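Local structure of dermonecrotic toxin (Pasteurella multocida, 2EBF) at residues R371-Q376 / G535-L540; Q496-F501 / L524-T529. The protein acts as an osteolytic, dermonecrotic toxin and potent mitogen linked to severe progressive atrophic rhinitis in pigs, this chain being its C-terminal region. One frame throughout, in Å; residues are numbered along the deposited sequence.

How the contacts relate
From the N terminus, the chain leaves helix 359-370 and enters strand 372-376, the first half of contact 1. After 158 residues, about half of them helical, residues 535-540 return to it and close the long loop. Nested within this loop, contact 2 joins 496-501 to 524-529 across 22 residues that include most of helix 520-524. All four segments reach one mixed sheet of the C2 region, in the order 498-502, 372-376, 528-531, 537-539, so each contact skips one intervening strand. They pack on opposite faces, their centres about 8 Å apart, and backbone joins them where Leu-540 N lies 2.8 Å from Ala-528 O, a probable hydrogen bond.

Contact 1 of 2, residues R371-Q376 / G535-L540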
ATOM      1  N   ARG A 371      28.244 -11.151   2.378  1.00 32.53           N
ATOM      2  CA  ARG A 371      27.428 -12.029   1.522  1.00 32.92           C
ATOM      3  C   ARG A 371      26.836 -11.284   0.320  1.00 31.84           C
ATOM      4  O   ARG A 371      26.028 -11.833  -0.420  1.00 31.93           O
ATOM      5  CB  ARG A 371      26.313 -12.719   2.323  1.00 33.60           C
ATOM      6  CG  ARG A 371      26.767 -13.330   3.657  1.00 37.20           C
ATOM      7  CD  ARG A 371      27.278 -14.738   3.466  1.00 41.19           C
ATOM      8  NE  ARG A 371      26.281 -15.530   2.756  1.00 44.51           N
ATOM      9  CZ  ARG A 371      26.375 -16.830   2.514  1.00 45.94           C
ATOM     10  NH1 ARG A 371      27.429 -17.523   2.936  1.00 46.71           N
ATOM     11  NH2 ARG A 371      25.402 -17.439   1.849  1.00 46.57           N
ATOM     12  N   GLY A 372      27.243 -10.033   0.131  1.00 30.86           N
ATOM     13  CA  GLY A 372      26.785  -9.264  -1.011  1.00 29.30           C
ATOM     14  C   GLY A 372      27.375  -7.875  -1.069  1.00 28.70           C
ATOM     15  O   GLY A 372      27.927  -7.375  -0.084  1.00 27.96           O
ATOM     16  N   VAL A 373      27.259  -7.262  -2.243  1.00 27.62           N
ATOM     17  CA  VAL A 373      27.669  -5.881  -2.441  1.00 27.32           C
ATOM     18  C   VAL A 373      26.864  -5.303  -3.597  1.00 26.91           C
ATOM     19  O   VAL A 373      26.458  -6.028  -4.500  1.00 26.70           O
ATOM     20  CB  VAL A 373      29.210  -5.745  -2.683  1.00 27.39           C
ATOM     21  CG1 VAL A 373      29.649  -6.466  -3.943  1.00 27.31           C
ATOM     22  CG2 VAL A 373      29.639  -4.272  -2.719  1.00 25.96           C
ATOM     23  N   ALA A 374      26.607  -4.001  -3.546  1.00 26.93           N
ATOM     24  CA  ALA A 374      25.944  -3.324  -4.648  1.00 26.76           C
ATOM     25  C   ALA A 374      26.897  -2.356  -5.321  1.00 27.10           C
ATOM     26  O   ALA A 374      27.746  -1.731  -4.668  1.00 26.75           O
ATOM     27  CB  ALA A 374      24.695  -2.590  -4.177  1.00 26.58           C
ATOM     28  N   PHE A 375      26.740  -2.242  -6.635  1.00 27.43           N
ATOM     29  CA  PHE A 375      27.482  -1.283  -7.427  1.00 28.24           C
ATOM     30  C   PHE A 375      26.490  -0.330  -8.036  1.00 28.89           C
ATOM     31  O   PHE A 375      25.413  -0.741  -8.473  1.00 28.46           O
ATOM     32  CB  PHE A 375      28.169  -1.962  -8.608  1.00 27.81           C
ATOM     33  CG  PHE A 375      29.355  -2.794  -8.247  1.00 27.67           C
ATOM     34  CD1 PHE A 375      29.212  -4.150  -7.962  1.00 27.43           C
ATOM     35  CD2 PHE A 375      30.629  -2.240  -8.250  1.00 27.57           C
ATOM     36  CE1 PHE A 375      30.319  -4.937  -7.654  1.00 27.03           C
ATOM     37  CE2 PHE A 375      31.748  -3.020  -7.938  1.00 27.24           C
ATOM     38  CZ  PHE A 375      31.588  -4.373  -7.650  1.00 27.16           C
ATOM     39  N   GLN A 376      26.878   0.934  -8.113  1.00 29.90           N
ATOM     40  CA  GLN A 376      26.179   1.864  -8.972  1.00 31.04           C
ATOM     41  C   GLN A 376      26.076   1.337 -10.406  1.00 31.33           C
ATOM     42  O   GLN A 376      26.939   0.612 -10.916  1.00 30.84           O
ATOM     43  CB  GLN A 376      26.857   3.225  -8.979  1.00 31.46           C
ATOM     44  CG  GLN A 376      26.061   4.290  -9.708  1.00 34.05           C
ATOM     45  CD  GLN A 376      26.875   5.520 -10.001  1.00 37.78           C
ATOM     46  OE1 GLN A 376      28.045   5.437 -10.388  1.00 40.95           O
ATOM     47  NE2 GLN A 376      26.260   6.674  -9.839  1.00 40.07           N
ATOM     48  N   GLY A 535      39.066   4.484 -11.990  1.00 42.30           N
ATOM     49  CA  GLY A 535      38.901   3.039 -11.851  1.00 40.44           C
ATOM     50  C   GLY A 535      38.964   2.547 -10.413  1.00 39.18           C
ATOM     51  O   GLY A 535      38.999   1.341 -10.165  1.00 39.38           O
ATOM     52  N   ALA A 536      38.989   3.483  -9.469  1.00 37.78           N
ATOM     53  CA  ALA A 536      39.018   3.154  -8.053  1.00 36.38           C
ATOM     54  C   ALA A 536      37.633   2.715  -7.581  1.00 35.39           C
ATOM     55  O   ALA A 536      36.622   3.333  -7.920  1.00 35.10           O
ATOM     56  CB  ALA A 536      39.511   4.341  -7.239  1.00 36.68           C
ATOM     57  N   TRP A 537      37.607   1.642  -6.799  1.00 34.10           N
ATOM     58  CA  TRP A 537      36.371   1.073  -6.274  1.00 33.26           C
ATOM     59  C   TRP A 537      36.167   1.595  -4.863  1.00 33.18           C
ATOM     60  O   TRP A 537      36.950   1.299  -3.974  1.00 32.93           O
ATOM     61  CB  TRP A 537      36.494  -0.445  -6.266  1.00 32.46           C
ATOM     62  CG  TRP A 537      35.288  -1.206  -5.810  1.00 31.63           C
ATOM     63  CD1 TRP A 537      33.984  -0.819  -5.891  1.00 30.86           C
ATOM     64  CD2 TRP A 537      35.284  -2.523  -5.254  1.00 30.61           C
ATOM     65  NE1 TRP A 537      33.164  -1.808  -5.394  1.00 30.68           N
ATOM     66  CE2 TRP A 537      33.937  -2.866  -5.000  1.00 30.47           C
ATOM     67  CE3 TRP A 537      36.291  -3.448  -4.942  1.00 30.84           C
ATOM     68  CZ2 TRP A 537      33.568  -4.098  -4.444  1.00 30.25           C
ATOM     69  CZ3 TRP A 537      35.920  -4.677  -4.396  1.00 30.61           C
ATOM     70  CH2 TRP A 537      34.572  -4.983  -4.148  1.00 30.45           C
ATOM     71  N   GLN A 538      35.107   2.370  -4.658  1.00 33.43           N
ATOM     72  CA  GLN A 538      34.919   3.010  -3.365  1.00 33.73           C
ATOM     73  C   GLN A 538      33.514   2.913  -2.818  1.00 32.80           C
ATOM     74  O   GLN A 538      32.559   2.716  -3.563  1.00 32.60           O
ATOM     75  CB  GLN A 538      35.353   4.471  -3.426  1.00 34.41           C
ATOM     76  CG  GLN A 538      34.672   5.277  -4.496  1.00 37.96           C
ATOM     77  CD  GLN A 538      35.557   6.397  -5.023  1.00 42.75           C
ATOM     78  OE1 GLN A 538      36.715   6.540  -4.618  1.00 45.02           O
ATOM     79  NE2 GLN A 538      35.009   7.203  -5.927  1.00 44.85           N
ATOM     80  N   PHE A 539      33.428   3.073  -1.502  1.00 31.83           N
ATOM     81  CA  PHE A 539      32.179   3.066  -0.768  1.00 30.88           C
ATOM     82  C   PHE A 539      31.324   4.267  -1.143  1.00 31.01           C
ATOM     83  O   PHE A 539      31.840   5.365  -1.379  1.00 30.55           O
ATOM     84  CB  PHE A 539      32.489   3.070   0.725  1.00 30.70           C
ATOM     85  CG  PHE A 539      31.276   3.038   1.611  1.00 29.25           C
ATOM     86  CD1 PHE A 539      31.011   4.095   2.475  1.00 27.84           C
ATOM     87  CD2 PHE A 539      30.412   1.949   1.598  1.00 28.97           C
ATOM     88  CE1 PHE A 539      29.902   4.066   3.311  1.00 27.24           C
ATOM     89  CE2 PHE A 539      29.292   1.912   2.435  1.00 27.66           C
ATOM     90  CZ  PHE A 539      29.037   2.970   3.283  1.00 28.68           C
ATOM     91  N   LEU A 540      30.018   4.037  -1.195  1.00 30.71           N
ATOM     92  CA  LEU A 540      29.039   5.067  -1.470  1.00 31.78           C
ATOM     93  C   LEU A 540      28.215   5.268  -0.189  1.00 31.41           C
ATOM     94  O   LEU A 540      27.285   4.515   0.055  1.00 31.21           O
ATOM     95  CB  LEU A 540      28.126   4.588  -2.594  1.00 32.08           C
ATOM     96  CG  LEU A 540      27.614   5.455  -3.737  1.00 34.61           C
ATOM     97  CD1 LEU A 540      26.235   4.927  -4.119  1.00 35.14           C
ATOM     98  CD2 LEU A 540      27.526   6.927  -3.387  1.00 36.44           C
TER
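On one face of the mixed sheet in the C2 region, Phe-375 of strand 372-376 and Trp-537 of strand 537-539 meet across the strand that separates them, 528-531. Phe-375 CE2 comes within 3.2 Å of Trp-537 NE1 and 3.7 Å of Trp-537 CE2, while Phe-375 CZ lies 3.8 Å from Trp-537 CZ2. The Phe-375 ring and the five-membered ring of Trp-537 are nearly parallel, at 14°, but slid apart, with centroids 4.9 Å from each other and little overlap. With chi1 at -177°, Trp-537 swings CG to the far side from its backbone N, carrying the indole over the intervening strand. There the buried indole N-H is satisfied by Thr-529 OG1, which is also hydrogen-bonded to Ala-374 O; this polar link runs from the outermost strand through its neighbour to 372-376 and so probably steadies the indole beside Phe-375. Val-373 adds a looser touch at the indole edge, its CG2 near the ring plane and 4.3 Å from Trp-537 CZ2. Helix 359-370 covers this face through Ile-363, Arg-362 and Cys-366. Phe-354 also meets Trp-537 edge-to-face, and Phe-501 approaches Phe-375 from the side opposite the indole.

Contact 2 of 2, residues Q496-F501 / L524-T529; sequences QKFVVF and LKIPAT
Phe-498 pushes the far end of its ring, CE1 and CZ, into a cleft between two methyls of segment 524-529. Leu-524 CD1 stands on one side of the ring plane, 3.9 Å from Phe-498 CE1 and 4.0 Å from Phe-498 CZ. Ile-526 CD1 stands on the other, 3.7 Å from Phe-498 CE1, so the two methyls bracket the ring end, each approaching it at a slant. Phe-498 CG sits between backbone N and carbonyl carbon (chi1 61°), aiming the ring out of its strand toward this cleft. Ile-526 answers from the opposite direction: its chi2 of 177° stretches the branch, making CD1 the bump that meets the ring. Leu-524 CD1 fills a second hollow, between the ring and Val-500, with Val-500 CG2 a looser 4.5 Å away. Between Leu-524 and Ile-526 the chain turns at Lys-525, whose positive phi belongs to a Schellman motif closing helix 520-524. Beyond it, Ile-526 O accepts a hydrogen bond from Trp-341 NE1. Strand 372-376 runs between the two backbones; the arrangement is buried apolar packing over one face of a mixed, largely parallel sheet, joining strand 498-502 to the helix-to-strand connection leading into strand 528-531, parallel to it beyond 372-376.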
ATOM      1  N   GLN A 496      23.236 -17.756  -0.479  1.00 42.33           N
ATOM      2  CA  GLN A 496      23.385 -16.871  -1.629  1.00 41.07           C
ATOM      3  C   GLN A 496      24.455 -15.830  -1.361  1.00 39.18           C
ATOM      4  O   GLN A 496      24.497 -15.231  -0.283  1.00 38.66           O
ATOM      5  CB  GLN A 496      22.063 -16.178  -1.979  1.00 41.12           C
ATOM      6  CG  GLN A 496      20.950 -17.133  -2.389  1.00 42.58           C
ATOM      7  CD  GLN A 496      19.779 -16.442  -3.081  1.00 43.46           C
ATOM      8  OE1 GLN A 496      19.771 -15.217  -3.265  1.00 45.68           O
ATOM      9  NE2 GLN A 496      18.783 -17.235  -3.476  1.00 46.28           N
ATOM     10  N   LYS A 497      25.326 -15.647  -2.350  1.00 37.00           N
ATOM     11  CA  LYS A 497      26.316 -14.576  -2.354  1.00 34.71           C
ATOM     12  C   LYS A 497      26.125 -13.837  -3.669  1.00 33.52           C
ATOM     13  O   LYS A 497      26.309 -14.404  -4.739  1.00 32.93           O
ATOM     14  CB  LYS A 497      27.731 -15.143  -2.246  1.00 34.39           C
ATOM     15  CG  LYS A 497      28.046 -15.759  -0.893  1.00 33.22           C
ATOM     16  CD  LYS A 497      29.402 -16.445  -0.905  1.00 31.29           C
ATOM     17  CE  LYS A 497      29.856 -16.824   0.498  1.00 31.42           C
ATOM     18  NZ  LYS A 497      31.169 -17.527   0.445  1.00 29.88           N
ATOM     19  N   PHE A 498      25.706 -12.582  -3.585  1.00 31.93           N
ATOM     20  CA  PHE A 498      25.221 -11.890  -4.766  1.00 30.86           C
ATOM     21  C   PHE A 498      25.902 -10.546  -4.974  1.00 29.98           C
ATOM     22  O   PHE A 498      26.513  -9.989  -4.055  1.00 29.36           O
ATOM     23  CB  PHE A 498      23.699 -11.695  -4.677  1.00 30.91           C
ATOM     24  CG  PHE A 498      23.266 -10.876  -3.490  1.00 31.60           C
ATOM     25  CD1 PHE A 498      23.149  -9.494  -3.590  1.00 31.14           C
ATOM     26  CD2 PHE A 498      23.002 -11.488  -2.260  1.00 32.34           C
ATOM     27  CE1 PHE A 498      22.753  -8.728  -2.491  1.00 32.21           C
ATOM     28  CE2 PHE A 498      22.615 -10.724  -1.153  1.00 31.97           C
ATOM     29  CZ  PHE A 498      22.498  -9.346  -1.272  1.00 31.97           C
ATOM     30  N   VAL A 499      25.772 -10.037  -6.195  1.00 29.45           N
ATOM     31  CA  VAL A 499      26.129  -8.668  -6.530  1.00 28.78           C
ATOM     32  C   VAL A 499      24.911  -8.017  -7.188  1.00 28.65           C
ATOM     33  O   VAL A 499      24.242  -8.645  -8.010  1.00 28.68           O
ATOM     34  CB  VAL A 499      27.336  -8.633  -7.504  1.00 29.17           C
ATOM     35  CG1 VAL A 499      27.562  -7.229  -8.031  1.00 30.27           C
ATOM     36  CG2 VAL A 499      28.603  -9.194  -6.836  1.00 28.15           C
ATOM     37  N   VAL A 500      24.613  -6.770  -6.823  1.00 28.05           N
ATOM     38  CA  VAL A 500      23.493  -6.041  -7.423  1.00 28.31           C
ATOM     39  C   VAL A 500      23.995  -4.780  -8.106  1.00 28.28           C
ATOM     40  O   VAL A 500      24.860  -4.083  -7.572  1.00 28.43           O
ATOM     41  CB  VAL A 500      22.416  -5.612  -6.379  1.00 28.53           C
ATOM     42  CG1 VAL A 500      21.097  -5.198  -7.073  1.00 28.35           C
ATOM     43  CG2 VAL A 500      22.139  -6.702  -5.406  1.00 30.51           C
ATOM     44  N   PHE A 501      23.436  -4.491  -9.279  1.00 27.94           N
ATOM     45  CA  PHE A 501      23.691  -3.238  -9.978  1.00 28.41           C
ATOM     46  C   PHE A 501      22.411  -2.424 -10.030  1.00 28.49           C
ATOM     47  O   PHE A 501      21.385  -2.898 -10.519  1.00 28.41           O
ATOM     48  CB  PHE A 501      24.204  -3.503 -11.397  1.00 27.88           C
ATOM     49  CG  PHE A 501      25.550  -4.156 -11.433  1.00 27.67           C
ATOM     50  CD1 PHE A 501      26.711  -3.379 -11.458  1.00 26.92           C
ATOM     51  CD2 PHE A 501      25.664  -5.549 -11.433  1.00 26.70           C
ATOM     52  CE1 PHE A 501      27.961  -3.972 -11.486  1.00 27.16           C
ATOM     53  CE2 PHE A 501      26.917  -6.162 -11.468  1.00 27.18           C
ATOM     54  CZ  PHE A 501      28.070  -5.379 -11.490  1.00 27.62           C
ATOM     55  N   LEU A 524      19.199  -4.897   2.539  1.00 30.79           N
ATOM     56  CA  LEU A 524      19.936  -6.144   2.284  1.00 31.48           C
ATOM     57  C   LEU A 524      21.172  -6.321   3.175  1.00 31.76           C
ATOM     58  O   LEU A 524      21.846  -7.355   3.114  1.00 31.85           O
ATOM     59  CB  LEU A 524      20.314  -6.274   0.799  1.00 31.42           C
ATOM     60  CG  LEU A 524      19.169  -6.425  -0.219  1.00 33.15           C
ATOM     61  CD1 LEU A 524      19.721  -6.433  -1.651  1.00 33.66           C
ATOM     62  CD2 LEU A 524      18.328  -7.703   0.040  1.00 31.64           C
ATOM     63  N   LYS A 525      21.456  -5.320   4.006  1.00 31.81           N
ATOM     64  CA  LYS A 525      22.568  -5.384   4.964  1.00 31.95           C
ATOM     65  C   LYS A 525      23.930  -5.490   4.254  1.00 30.90           C
ATOM     66  O   LYS A 525      24.808  -6.243   4.681  1.00 30.94           O
ATOM     67  CB  LYS A 525      22.400  -6.551   5.953  1.00 32.87           C
ATOM     68  CG  LYS A 525      21.039  -6.654   6.672  1.00 36.08           C
ATOM     69  CD  LYS A 525      20.125  -7.737   6.089  1.00 41.71           C
ATOM     70  CE  LYS A 525      20.658  -9.141   6.334  1.00 45.16           C
ATOM     71  NZ  LYS A 525      19.810 -10.193   5.683  1.00 47.55           N
ATOM     72  N   ILE A 526      24.093  -4.743   3.168  1.00 29.31           N
ATOM     73  CA  ILE A 526      25.335  -4.764   2.379  1.00 28.45           C
ATOM     74  C   ILE A 526      25.811  -3.332   2.134  1.00 28.01           C
ATOM     75  O   ILE A 526      25.065  -2.401   2.394  1.00 28.04           O
ATOM     76  CB  ILE A 526      25.142  -5.515   1.035  1.00 28.31           C
ATOM     77  CG1 ILE A 526      24.054  -4.837   0.176  1.00 28.21           C
ATOM     78  CG2 ILE A 526      24.842  -7.001   1.313  1.00 27.73           C
ATOM     79  CD1 ILE A 526      23.844  -5.469  -1.203  1.00 28.11           C
ATOM     80  N   PRO A 527      27.065  -3.150   1.669  1.00 27.75           N
ATOM     81  CA  PRO A 527      27.489  -1.799   1.281  1.00 27.67           C
ATOM     82  C   PRO A 527      27.161  -1.442  -0.174  1.00 27.47           C
ATOM     83  O   PRO A 527      27.177  -2.320  -1.048  1.00 27.35           O
ATOM     84  CB  PRO A 527      29.007  -1.852   1.476  1.00 27.42           C
ATOM     85  CG  PRO A 527      29.377  -3.310   1.169  1.00 27.70           C
ATOM     86  CD  PRO A 527      28.152  -4.144   1.524  1.00 27.89           C
ATOM     87  N   ALA A 528      26.861  -0.168  -0.430  1.00 27.76           N
ATOM     88  CA  ALA A 528      26.810   0.347  -1.808  1.00 28.16           C
ATOM     89  C   ALA A 528      28.160   0.908  -2.232  1.00 28.53           C
ATOM     90  O   ALA A 528      28.863   1.551  -1.439  1.00 28.42           O
ATOM     91  CB  ALA A 528      25.742   1.402  -1.965  1.00 28.26           C
ATOM     92  N   THR A 529      28.505   0.688  -3.496  1.00 28.61           N
ATOM     93  CA  THR A 529      29.807   1.114  -4.015  1.00 29.50           C
ATOM     94  C   THR A 529      29.708   1.769  -5.386  1.00 30.13           C
ATOM     95  O   THR A 529      28.677   1.694  -6.052  1.00 29.86           O
ATOM     96  CB  THR A 529      30.816  -0.061  -4.102  1.00 29.11           C
ATOM     97  OG1 THR A 529      30.376  -1.016  -5.076  1.00 28.89           O
ATOM     98  CG2 THR A 529      31.012  -0.733  -2.753  1.00 28.55           C
TER